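Local coordinates for protein NAD-dependent aldehyde dehydrogenase (Burkholderia multivorans, PDB 5UJU) that probably oxidises aldehydes to carboxylic acids with NAD as the electron acceptor, at residues K64-G78 / D89-A103. Sequence-based numbering, arbitrary orientation.
Sequences KTFELDQPASGETVG and DIRYPKSTPDALIAA. With EDO (1,2-ethanediol), chain E.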
ATOM      1  N   LYS A  64      25.950  -5.426  32.751  1.00 34.95           N
ATOM      2  CA  LYS A  64      26.367  -4.052  32.509  1.00 31.50           C
ATOM      3  C   LYS A  64      25.303  -3.335  31.690  1.00 29.98           C
ATOM      4  O   LYS A  64      24.409  -3.953  31.104  1.00 28.39           O
ATOM      5  CB  LYS A  64      27.741  -3.995  31.837  1.00 48.31           C
ATOM      6  CG  LYS A  64      27.745  -4.162  30.339  1.00 52.97           C
ATOM      7  CD  LYS A  64      29.171  -4.000  29.817  1.00 55.69           C
ATOM      8  CE  LYS A  64      29.254  -2.981  28.702  1.00 56.92           C
ATOM      9  NZ  LYS A  64      30.657  -2.841  28.215  1.00 66.39           N
ATOM     10  N   THR A  65      25.424  -2.012  31.636  1.00 31.86           N
ATOM     11  CA  THR A  65      24.520  -1.203  30.837  1.00 30.23           C
ATOM     12  C   THR A  65      25.022  -1.155  29.401  1.00 33.81           C
ATOM     13  O   THR A  65      26.196  -0.861  29.150  1.00 33.82           O
ATOM     14  CB  THR A  65      24.403   0.204  31.416  1.00 35.24           C
ATOM     15  OG1 THR A  65      23.919   0.113  32.753  1.00 34.11           O
ATOM     16  CG2 THR A  65      23.423   1.057  30.605  1.00 35.51           C
ATOM     17  N   PHE A  66      24.121  -1.448  28.467  1.00 28.05           N
ATOM     18  CA  PHE A  66      24.419  -1.431  27.043  1.00 28.01           C
ATOM     19  C   PHE A  66      24.665   0.010  26.587  1.00 33.72           C
ATOM     20  O   PHE A  66      23.871   0.908  26.875  1.00 40.49           O
ATOM     21  CB  PHE A  66      23.239  -2.069  26.285  1.00 31.53           C
ATOM     22  CG  PHE A  66      23.538  -2.419  24.853  1.00 26.69           C
ATOM     23  CD1 PHE A  66      23.936  -3.704  24.515  1.00 27.62           C
ATOM     24  CD2 PHE A  66      23.417  -1.469  23.847  1.00 29.40           C
ATOM     25  CE1 PHE A  66      24.230  -4.033  23.194  1.00 30.29           C
ATOM     26  CE2 PHE A  66      23.707  -1.796  22.524  1.00 28.38           C
ATOM     27  CZ  PHE A  66      24.112  -3.078  22.203  1.00 28.71           C
ATOM     28  N   GLU A  67      25.797   0.240  25.932  1.00 33.69           N
ATOM     29  CA  GLU A  67      26.236   1.581  25.562  1.00 38.60           C
ATOM     30  C   GLU A  67      25.636   1.995  24.219  1.00 38.18           C
ATOM     31  O   GLU A  67      25.806   1.298  23.211  1.00 34.65           O
ATOM     32  CB  GLU A  67      27.764   1.633  25.506  1.00 42.46           C
ATOM     33  CG  GLU A  67      28.450   1.027  26.727  1.00 59.82           C
ATOM     34  CD  GLU A  67      29.829   0.450  26.409  1.00 70.61           C
ATOM     35  OE1 GLU A  67      30.785   1.237  26.271  1.00 71.87           O
ATOM     36  OE2 GLU A  67      29.956  -0.793  26.283  1.00 71.68           O
ATOM     37  N   LEU A  68      24.897   3.101  24.224  1.00 35.56           N
ATOM     38  CA  LEU A  68      24.492   3.835  23.029  1.00 38.23           C
ATOM     39  C   LEU A  68      24.668   5.324  23.285  1.00 42.99           C
ATOM     40  O   LEU A  68      24.482   5.783  24.414  1.00 54.94           O
ATOM     41  CB  LEU A  68      23.040   3.577  22.618  1.00 35.87           C
ATOM     42  CG  LEU A  68      22.591   2.173  22.245  1.00 40.29           C
ATOM     43  CD1 LEU A  68      21.075   2.134  22.279  1.00 37.63           C
ATOM     44  CD2 LEU A  68      23.103   1.848  20.857  1.00 42.95           C
ATOM     45  N   ASP A  69      25.040   6.078  22.249  1.00 37.95           N
ATOM     46  CA  ASP A  69      25.172   7.526  22.375  1.00 36.04           C
ATOM     47  C   ASP A  69      23.947   8.281  21.846  1.00 32.28           C
ATOM     48  O   ASP A  69      24.077   9.371  21.282  1.00 32.87           O
ATOM     49  CB  ASP A  69      26.445   8.024  21.694  1.00 44.97           C
ATOM     50  CG  ASP A  69      26.468   7.747  20.204  1.00 52.85           C
ATOM     51  OD1 ASP A  69      25.565   7.047  19.694  1.00 52.99           O
ATOM     52  OD2 ASP A  69      27.379   8.278  19.532  1.00 58.28           O
ATOM     53  N   GLN A  70      22.756   7.719  22.014  1.00 31.15           N
ATOM     54  CA  GLN A  70      21.493   8.368  21.690  1.00 32.58           C
ATOM     55  C   GLN A  70      21.009   9.168  22.896  1.00 30.98           C
ATOM     56  O   GLN A  70      21.496   8.968  24.012  1.00 29.45           O
ATOM     57  CB  GLN A  70      20.440   7.315  21.289  1.00 27.53           C
ATOM     58  CG  GLN A  70      20.020   6.413  22.418  1.00 25.45           C
ATOM     59  CD  GLN A  70      19.013   5.332  22.000  1.00 34.06           C
ATOM     60  OE1 GLN A  70      19.077   4.794  20.894  1.00 31.38           O
ATOM     61  NE2 GLN A  70      18.106   4.989  22.913  1.00 28.97           N
ATOM     62  N   PRO A  71      20.061  10.090  22.713  1.00 28.62           N
ATOM     63  CA  PRO A  71      19.578  10.886  23.855  1.00 38.93           C
ATOM     64  C   PRO A  71      19.007   9.992  24.942  1.00 36.79           C
ATOM     65  O   PRO A  71      18.345   8.994  24.659  1.00 35.66           O
ATOM     66  CB  PRO A  71      18.497  11.783  23.239  1.00 44.74           C
ATOM     67  CG  PRO A  71      18.793  11.813  21.790  1.00 37.82           C
ATOM     68  CD  PRO A  71      19.392  10.475  21.458  1.00 31.68           C
ATOM     69  N   ALA A  72      19.361  10.287  26.190  1.00 29.43           N
ATOM     70  CA  ALA A  72      18.966   9.408  27.278  1.00 37.96           C
ATOM     71  C   ALA A  72      18.749  10.209  28.550  1.00 38.13           C
ATOM     72  O   ALA A  72      19.277  11.311  28.714  1.00 33.18           O
ATOM     73  CB  ALA A  72      20.010   8.318  27.514  1.00 39.24           C
ATOM     74  N   SER A  73      17.971   9.630  29.460  1.00 32.21           N
ATOM     75  CA  SER A  73      17.605  10.305  30.698  1.00 36.57           C
ATOM     76  C   SER A  73      18.612  10.084  31.820  1.00 35.88           C
ATOM     77  O   SER A  73      18.494  10.725  32.869  1.00 37.47           O
ATOM     78  CB  SER A  73      16.230   9.833  31.163  1.00 38.58           C
ATOM     79  OG  SER A  73      16.280   8.448  31.476  1.00 33.98           O
ATOM     80  N   GLY A  74      19.584   9.192  31.631  1.00 31.83           N
ATOM     81  CA  GLY A  74      20.478   8.781  32.686  1.00 36.14           C
ATOM     82  C   GLY A  74      20.002   7.577  33.473  1.00 29.40           C
ATOM     83  O   GLY A  74      20.816   6.909  34.122  1.00 35.26           O
ATOM     84  N   GLU A  75      18.713   7.270  33.420  1.00 32.02           N
ATOM     85  CA  GLU A  75      18.195   6.054  34.023  1.00 32.85           C
ATOM     86  C   GLU A  75      18.389   4.871  33.080  1.00 32.88           C
ATOM     87  O   GLU A  75      18.677   5.032  31.895  1.00 26.82           O
ATOM     88  CB  GLU A  75      16.712   6.214  34.368  1.00 35.42           C
ATOM     89  CG  GLU A  75      16.449   6.425  35.840  1.00 39.07           C
ATOM     90  CD  GLU A  75      16.411   5.116  36.610  1.00 38.46           C
ATOM     91  OE1 GLU A  75      15.671   5.043  37.611  1.00 45.10           O
ATOM     92  OE2 GLU A  75      17.123   4.166  36.227  1.00 36.14           O
ATOM     93  N   THR A  76      18.265   3.666  33.625  1.00 32.70           N
ATOM     94  CA  THR A  76      18.338   2.467  32.804  1.00 30.21           C
ATOM     95  C   THR A  76      17.053   1.657  32.917  1.00 31.68           C
ATOM     96  O   THR A  76      16.192   1.897  33.773  1.00 28.85           O
ATOM     97  CB  THR A  76      19.537   1.598  33.190  1.00 29.20           C
ATOM     98  OG1 THR A  76      19.325   1.073  34.506  1.00 35.59           O
ATOM     99  CG2 THR A  76      20.807   2.439  33.172  1.00 35.38           C
ATOM    100  N   VAL A  77      16.956   0.662  32.043  1.00 30.47           N
ATOM    101  CA  VAL A  77      15.750  -0.131  31.878  1.00 29.12           C
ATOM    102  C   VAL A  77      16.168  -1.515  31.400  1.00 31.06           C
ATOM    103  O   VAL A  77      17.222  -1.679  30.783  1.00 29.10           O
ATOM    104  CB  VAL A  77      14.792   0.564  30.876  1.00 35.78           C
ATOM    105  CG1 VAL A  77      15.331   0.456  29.467  1.00 39.79           C
ATOM    106  CG2 VAL A  77      13.448  -0.023  30.926  1.00 38.07           C
ATOM    107  N   GLY A  78      15.356  -2.523  31.717  1.00 31.50           N
ATOM    108  CA  GLY A  78      15.571  -3.843  31.151  1.00 25.48           C
ATOM    109  C   GLY A  78      15.430  -4.962  32.163  1.00 31.30           C
ATOM    110  O   GLY A  78      16.111  -4.964  33.197  1.00 32.39           O
ATOM    111  N   ASP A  89      21.103  -9.945  33.584  1.00 27.85           N
ATOM    112  CA  ASP A  89      21.313  -8.649  34.222  1.00 29.57           C
ATOM    113  C   ASP A  89      21.807  -7.605  33.218  1.00 29.95           C
ATOM    114  O   ASP A  89      22.801  -6.912  33.444  1.00 31.21           O
ATOM    115  CB  ASP A  89      22.284  -8.766  35.395  1.00 40.53           C
ATOM    116  CG  ASP A  89      21.781  -9.704  36.460  1.00 49.45           C
ATOM    117  OD1 ASP A  89      20.607  -9.571  36.851  1.00 51.39           O
ATOM    118  OD2 ASP A  89      22.567 -10.562  36.909  1.00 54.29           O
ATOM    119  N   ILE A  90      21.130  -7.521  32.092  1.00 30.79           N
ATOM    120  CA  ILE A  90      21.436  -6.515  31.082  1.00 32.60           C
ATOM    121  C   ILE A  90      20.552  -5.302  31.317  1.00 35.76           C
ATOM    122  O   ILE A  90      19.362  -5.445  31.615  1.00 31.46           O
ATOM    123  CB  ILE A  90      21.217  -7.062  29.667  1.00 26.68           C
ATOM    124  CG1 ILE A  90      22.028  -8.339  29.433  1.00 31.28           C
ATOM    125  CG2 ILE A  90      21.551  -5.987  28.651  1.00 25.23           C
ATOM    126  CD1 ILE A  90      21.521  -9.116  28.247  1.00 29.44           C
ATOM    127  N   ARG A  91      21.128  -4.102  31.197  1.00 30.41           N
ATOM    128  CA  ARG A  91      20.352  -2.872  31.243  1.00 28.35           C
ATOM    129  C   ARG A  91      20.644  -2.046  29.997  1.00 30.63           C
ATOM    130  O   ARG A  91      21.688  -2.194  29.356  1.00 27.92           O
ATOM    131  CB  ARG A  91      20.649  -2.066  32.517  1.00 29.35           C
ATOM    132  CG  ARG A  91      20.392  -2.849  33.804  1.00 37.28           C
ATOM    133  CD  ARG A  91      18.896  -3.040  34.094  1.00 36.55           C
ATOM    134  NE  ARG A  91      18.338  -1.806  34.646  1.00 37.81           N
ATOM    135  CZ  ARG A  91      17.100  -1.664  35.117  1.00 41.15           C
ATOM    136  NH1 ARG A  91      16.243  -2.686  35.120  1.00 42.75           N
ATOM    137  NH2 ARG A  91      16.722  -0.488  35.600  1.00 39.04           N
ATOM    138  N   TYR A  92      19.693  -1.185  29.647  1.00 30.57           N
ATOM    139  CA  TYR A  92      19.790  -0.290  28.502  1.00 28.27           C
ATOM    140  C   TYR A  92      19.516   1.142  28.935  1.00 29.13           C
ATOM    141  O   TYR A  92      18.766   1.370  29.891  1.00 26.93           O
ATOM    142  CB  TYR A  92      18.792  -0.706  27.408  1.00 23.72           C
ATOM    143  CG  TYR A  92      18.922  -2.167  27.063  1.00 22.54           C
ATOM    144  CD1 TYR A  92      19.819  -2.583  26.092  1.00 26.74           C
ATOM    145  CD2 TYR A  92      18.157  -3.133  27.723  1.00 21.74           C
ATOM    146  CE1 TYR A  92      19.964  -3.922  25.783  1.00 27.56           C
ATOM    147  CE2 TYR A  92      18.300  -4.482  27.430  1.00 22.58           C
ATOM    148  CZ  TYR A  92      19.193  -4.866  26.454  1.00 24.34           C
ATOM    149  OH  TYR A  92      19.333  -6.196  26.145  1.00 28.36           O
ATOM    150  N   PRO A  93      20.110   2.130  28.262  1.00 28.76           N
ATOM    151  CA  PRO A  93      19.808   3.526  28.614  1.00 32.02           C
ATOM    152  C   PRO A  93      18.348   3.833  28.334  1.00 35.38           C
ATOM    153  O   PRO A  93      17.840   3.561  27.245  1.00 38.04           O
ATOM    154  CB  PRO A  93      20.753   4.336  27.714  1.00 42.43           C
ATOM    155  CG  PRO A  93      21.060   3.438  26.556  1.00 36.85           C
ATOM    156  CD  PRO A  93      21.027   2.024  27.113  1.00 28.19           C
ATOM    157  N   LYS A  94      17.668   4.396  29.329  1.00 33.55           N
ATOM    158  CA  LYS A  94      16.246   4.699  29.192  1.00 29.08           C
ATOM    159  C   LYS A  94      16.051   6.057  28.508  1.00 31.00           C
ATOM    160  O   LYS A  94      16.569   7.079  28.980  1.00 37.04           O
ATOM    161  CB  LYS A  94      15.581   4.683  30.563  1.00 33.43           C
ATOM    162  CG  LYS A  94      14.072   4.884  30.534  1.00 36.54           C
ATOM    163  CD  LYS A  94      13.513   4.871  31.948  1.00 45.11           C
ATOM    164  CE  LYS A  94      12.093   5.429  32.007  1.00 50.29           C
ATOM    165  NZ  LYS A  94      11.052   4.391  31.849  1.00 53.49           N
ATOM    166  N   SER A  95      15.331   6.068  27.388  1.00 24.56           N
ATOM    167  CA  SER A  95      14.997   7.290  26.667  1.00 32.38           C
ATOM    168  C   SER A  95      13.486   7.440  26.593  1.00 32.86           C
ATOM    169  O   SER A  95      12.740   6.467  26.697  1.00 41.65           O
ATOM    170  CB  SER A  95      15.567   7.298  25.245  1.00 38.17           C
ATOM    171  OG  SER A  95      16.948   7.017  25.250  1.00 44.04           O
ATOM    172  N   THR A  96      13.040   8.649  26.443  1.00 29.53           N
ATOM    173  CA  THR A  96      11.608   8.792  26.263  1.00 35.77           C
ATOM    174  C   THR A  96      11.245   8.757  24.789  1.00 36.80           C
ATOM    175  O   THR A  96      12.071   9.064  23.923  1.00 31.96           O
ATOM    176  CB  THR A  96      11.120  10.096  26.879  1.00 32.77           C
ATOM    177  OG1 THR A  96      11.672  11.202  26.154  1.00 31.16           O
ATOM    178  CG2 THR A  96      11.507  10.176  28.345  1.00 32.83           C
ATOM    179  N   PRO A  97      10.007   8.373  24.472  1.00 30.71           N
ATOM    180  CA  PRO A  97       9.533   8.530  23.087  1.00 29.91           C
ATOM    181  C   PRO A  97       9.727   9.941  22.564  1.00 27.97           C
ATOM    182  O   PRO A  97      10.165  10.128  21.424  1.00 30.97           O
ATOM    183  CB  PRO A  97       8.046   8.157  23.187  1.00 29.83           C
ATOM    184  CG  PRO A  97       7.982   7.194  24.330  1.00 28.60           C
ATOM    185  CD  PRO A  97       9.053   7.615  25.311  1.00 27.82           C
ATOM    186  N   ASP A  98       9.404  10.940  23.391  1.00 23.77           N
ATOM    187  CA  ASP A  98       9.599  12.339  23.033  1.00 29.70           C
ATOM    188  C   ASP A  98      11.021  12.620  22.562  1.00 31.45           C
ATOM    189  O   ASP A  98      11.234  13.182  21.481  1.00 32.53           O
ATOM    190  CB  ASP A  98       9.270  13.197  24.246  1.00 44.22           C
ATOM    191  CG  ASP A  98       8.330  14.302  23.920  1.00 59.97           C
ATOM    192  OD1 ASP A  98       8.801  15.321  23.379  1.00 68.06           O
ATOM    193  OD2 ASP A  98       7.119  14.136  24.183  1.00 66.54           O
ATOM    194  N   ALA A  99      12.009  12.241  23.374  1.00 29.45           N
ATOM    195  CA  ALA A  99      13.405  12.506  23.029  1.00 28.86           C
ATOM    196  C   ALA A  99      13.815  11.779  21.752  1.00 28.47           C
ATOM    197  O   ALA A  99      14.546  12.332  20.925  1.00 26.37           O
ATOM    198  CB  ALA A  99      14.316  12.106  24.188  1.00 26.12           C
ATOM    199  N   LEU A 100      13.357  10.538  21.566  1.00 24.25           N
ATOM    200  CA  LEU A 100      13.794   9.795  20.389  1.00 28.84           C
ATOM    201  C   LEU A 100      13.098  10.300  19.136  1.00 26.85           C
ATOM    202  O   LEU A 100      13.692  10.318  18.056  1.00 26.55           O
ATOM    203  CB  LEU A 100      13.558   8.295  20.575  1.00 25.13           C
ATOM    204  CG  LEU A 100      14.339   7.604  21.691  1.00 24.37           C
ATOM    205  CD1 LEU A 100      14.072   6.089  21.625  1.00 22.40           C
ATOM    206  CD2 LEU A 100      15.839   7.875  21.591  1.00 23.12           C
ATOM    207  N   ILE A 101      11.834  10.707  19.251  1.00 28.69           N
ATOM    208  CA  ILE A 101      11.173  11.330  18.108  1.00 24.84           C
ATOM    209  C   ILE A 101      11.903  12.610  17.696  1.00 21.54           C
ATOM    210  O   ILE A 101      12.102  12.868  16.498  1.00 21.81           O
ATOM    211  CB  ILE A 101       9.695  11.601  18.426  1.00 23.80           C
ATOM    212  CG1 ILE A 101       8.890  10.294  18.384  1.00 26.85           C
ATOM    213  CG2 ILE A 101       9.121  12.650  17.469  1.00 26.99           C
ATOM    214  CD1 ILE A 101       7.466  10.460  18.840  1.00 24.20           C
ATOM    215  N   ALA A 102      12.317  13.429  18.668  1.00 23.85           N
ATOM    216  CA  ALA A 102      13.064  14.650  18.310  1.00 28.44           C
ATOM    217  C   ALA A 102      14.403  14.305  17.665  1.00 28.95           C
ATOM    218  O   ALA A 102      14.811  14.935  16.679  1.00 29.00           O
ATOM    219  CB  ALA A 102      13.279  15.547  19.532  1.00 23.73           C
ATOM    220  N   ALA A 103      15.102  13.302  18.203  1.00 24.16           N
ATOM    221  CA  ALA A 103      16.406  12.948  17.641  1.00 26.89           C
ATOM    222  C   ALA A 103      16.272  12.395  16.221  1.00 26.80           C
ATOM    223  O   ALA A 103      17.091  12.706  15.345  1.00 28.15           O
ATOM    224  CB  ALA A 103      17.125  11.961  18.559  1.00 28.89           C
TER
HETATM  225  C1  EDO E 603      26.742 -11.214  34.794  1.00 76.14           C
HETATM  226  O1  EDO E 603      26.469 -12.622  34.742  1.00 76.98           O
HETATM  227  C2  EDO E 603      26.075 -10.662  36.046  1.00 74.49           C
HETATM  228  O2  EDO E 603      24.844 -11.370  36.242  1.00 70.41           O
HETATM  229  O   HOH W   1      18.175  -6.352  34.160  1.00 50.11           O
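Arg91 and Phe66 are joined by a backbone bond, Phe66 N to Arg91 O at 2.7 Å and almost straight at 175°, and Arg91 N gives to Lys64 O. These bonds hold one flank of 91-94. On the other, Val77 and Tyr92 form an antiparallel hydrogen-bonded pair, Tyr92 N meeting Val77 O at 2.8 Å, and Lys94 N continues to Glu75 O. Lys94 O then takes two donors from one residue, Ser73 N and Ser73 OG.

Among the side chains, Arg91 makes three bonds. It curls, with bends at chi2 and chi3, to bring one guanidinium face over Val77 CA, 3.8 Å from the plane. In that plane, NE and NH2 both grip Thr76 OG1, with NE at 3.0 Å. NH1 turns to Gly78 O, which it meets from above the carbonyl plane, and a water joins Gly78 O to Ile90 O. Ser95 OG lies 2.5 Å from Pro71 O, a bond so short that its exact length is doubtful, and accepts a weak bond from Gln70 NE2, whose stronger partner is Leu270 O.

Apolar contacts occur at two places. Phe66 CB meets Tyr92 CD1 at 3.5 Å, the two rings oblique with planes at 41°; the Tyr92 hydroxyl bonds to Glu80. Farther along, Pro71 CG rests on Ala103 CB at 3.6 Å.

Thr96 N-caps helix 97-132, its OG1 accepting from Ala99 N. The whole is a two-stranded antiparallel hairpin with a long connection, 76-77 against 92-93, leading into that helix. Tyr92 packs on Leu245 and Ala248 of helix 245-260, and Val77 on Ala272, so the hairpin lies against what is probably the NAD-binding domain of the aldehyde dehydrogenase fold.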